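Local coordinates for protein putative leucoanthocyanidin reductase 1 (Vitis vinifera, PDB 3I6I) that catalyses the NADPH-dependent reduction of leucoanthocyanidins to flavan-3-ols such as catechin in flavonoid biosynthesis, at residues A193-A197 and H220-S224. Residues are numbered along the deposited sequence.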
loop_
_atom_site.group_PDB
_atom_site.type_symbol
_atom_site.label_atom_id
_atom_site.label_comp_id
_atom_site.label_asym_id
_atom_site.label_seq_id
_atom_site.Cartn_x
_atom_site.Cartn_y
_atom_site.Cartn_z
ATOM N N ALA A 193 -2.567 -14.948 -5.074
ATOM C CA ALA A 193 -2.221 -13.606 -4.583
ATOM C C ALA A 193 -2.762 -13.484 -3.168
ATOM O O ALA A 193 -3.597 -14.290 -2.757
ATOM C CB ALA A 193 -2.808 -12.542 -5.482
ATOM N N TYR A 194 -2.275 -12.506 -2.400
ATOM C CA TYR A 194 -2.805 -12.216 -1.076
ATOM C C TYR A 194 -3.636 -10.954 -1.105
ATOM O O TYR A 194 -3.200 -9.923 -1.574
ATOM C CB TYR A 194 -1.682 -12.053 -0.043
ATOM C CG TYR A 194 -0.914 -13.317 0.250
ATOM C CD1 TYR A 194 0.287 -13.585 -0.386
ATOM C CD2 TYR A 194 -1.396 -14.245 1.164
ATOM C CE1 TYR A 194 0.991 -14.757 -0.119
ATOM C CE2 TYR A 194 -0.689 -15.381 1.459
ATOM C CZ TYR A 194 0.491 -15.639 0.805
ATOM O OH TYR A 194 1.103 -16.813 1.134
ATOM N N PHE A 195 -4.848 -11.050 -0.592
ATOM C CA PHE A 195 -5.795 -9.919 -0.542
ATOM C C PHE A 195 -6.022 -9.494 0.891
ATOM O O PHE A 195 -6.255 -10.317 1.787
ATOM C CB PHE A 195 -7.131 -10.308 -1.196
ATOM C CG PHE A 195 -6.990 -10.718 -2.620
ATOM C CD1 PHE A 195 -7.038 -9.786 -3.635
ATOM C CD2 PHE A 195 -6.717 -12.047 -2.955
ATOM C CE1 PHE A 195 -6.889 -10.156 -4.959
ATOM C CE2 PHE A 195 -6.553 -12.429 -4.285
ATOM C CZ PHE A 195 -6.654 -11.471 -5.300
ATOM N N VAL A 196 -5.912 -8.197 1.115
ATOM C CA VAL A 196 -5.938 -7.642 2.462
ATOM C C VAL A 196 -6.917 -6.489 2.519
ATOM O O VAL A 196 -6.895 -5.554 1.666
ATOM C CB VAL A 196 -4.542 -7.136 2.844
ATOM C CG1 VAL A 196 -4.535 -6.639 4.307
ATOM C CG2 VAL A 196 -3.491 -8.227 2.624
ATOM N N ALA A 197 -7.798 -6.517 3.515
ATOM C CA ALA A 197 -8.667 -5.379 3.739
ATOM C C ALA A 197 -7.895 -4.086 3.976
ATOM O O ALA A 197 -6.921 -4.061 4.699
ATOM C CB ALA A 197 -9.621 -5.620 4.938
ATOM N N HIS A 220 6.000 -8.459 5.196
ATOM C CA HIS A 220 5.185 -9.097 4.143
ATOM C C HIS A 220 3.835 -9.480 4.726
ATOM O O HIS A 220 3.763 -10.035 5.827
ATOM C CB HIS A 220 5.900 -10.302 3.553
ATOM C CG HIS A 220 7.275 -9.976 3.033
ATOM N ND1 HIS A 220 7.473 -9.443 1.771
ATOM C CD2 HIS A 220 8.490 -10.030 3.623
ATOM C CE1 HIS A 220 8.770 -9.217 1.601
ATOM N NE2 HIS A 220 9.417 -9.592 2.694
ATOM N N PHE A 221 2.747 -9.184 3.999
ATOM C CA PHE A 221 1.430 -9.550 4.471
ATOM C C PHE A 221 0.978 -10.831 3.774
ATOM O O PHE A 221 0.539 -10.781 2.622
ATOM C CB PHE A 221 0.381 -8.453 4.246
ATOM C CG PHE A 221 0.498 -7.235 5.148
ATOM C CD1 PHE A 221 1.708 -6.573 5.330
ATOM C CD2 PHE A 221 -0.658 -6.680 5.710
ATOM C CE1 PHE A 221 1.779 -5.452 6.153
ATOM C CE2 PHE A 221 -0.600 -5.508 6.509
ATOM C CZ PHE A 221 0.640 -4.908 6.718
ATOM N N ARG A 222 1.021 -11.953 4.476
ATOM C CA ARG A 222 0.623 -13.228 3.891
ATOM C C ARG A 222 -0.430 -13.952 4.711
ATOM O O ARG A 222 -0.191 -15.098 5.168
ATOM C CB ARG A 222 1.825 -14.120 3.695
ATOM C CG ARG A 222 2.882 -13.558 2.793
ATOM C CD ARG A 222 3.864 -14.619 2.391
ATOM N NE ARG A 222 4.688 -14.215 1.253
ATOM C CZ ARG A 222 5.649 -14.967 0.704
ATOM N NH1 ARG A 222 6.001 -16.129 1.241
ATOM N NH2 ARG A 222 6.316 -14.545 -0.366
ATOM N N PRO A 223 -1.615 -13.314 4.881
ATOM C CA PRO A 223 -2.685 -14.003 5.579
ATOM C C PRO A 223 -3.143 -15.260 4.812
ATOM O O PRO A 223 -3.668 -15.180 3.675
ATOM C CB PRO A 223 -3.793 -12.932 5.665
ATOM C CG PRO A 223 -3.573 -12.093 4.433
ATOM C CD PRO A 223 -2.058 -11.992 4.418
ATOM N N SER A 224 -2.926 -16.421 5.413
ATOM C CA SER A 224 -3.155 -17.684 4.727
ATOM C C SER A 224 -4.616 -17.860 4.236
ATOM O O SER A 224 -4.851 -18.484 3.216
ATOM C CB SER A 224 -2.717 -18.884 5.598
ATOM O OG SER A 224 -3.521 -18.968 6.776
#
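How an aromatic ring can pack a loop against a strand where the two exchange no hydrogen bonds is well illustrated by Y194. Its ring lies flat on the R222 backbone: R222 CA sits 3.7 Å from the ring centroid, close to the ring normal, a CH-pi contact, while Y194 CZ meets R222 CB at 3.5 Å. P223 flanks the same ring, with P223 O 3.5 Å from Y194 CD2 near the ring plane. The strand 193-196 is the middle one of a small mixed sheet beside the Rossmann domain, between 161-162 and 227-228; the loop passes alongside it on its way from strand 217-220 to 227-228, and backbone pairing begins further on, at N226 and L228. Next but one along the strand, V196 also points at the loop, its CG2 4.3 Å from P223 CG and its CG1 4.1 Å from F221 CD2. R222 NH2 bonds to F285 O, its guanidinium also in cation-pi contact with F285, and F221 O accepts from N160, a cofactor-binding residue that Y194 also touches.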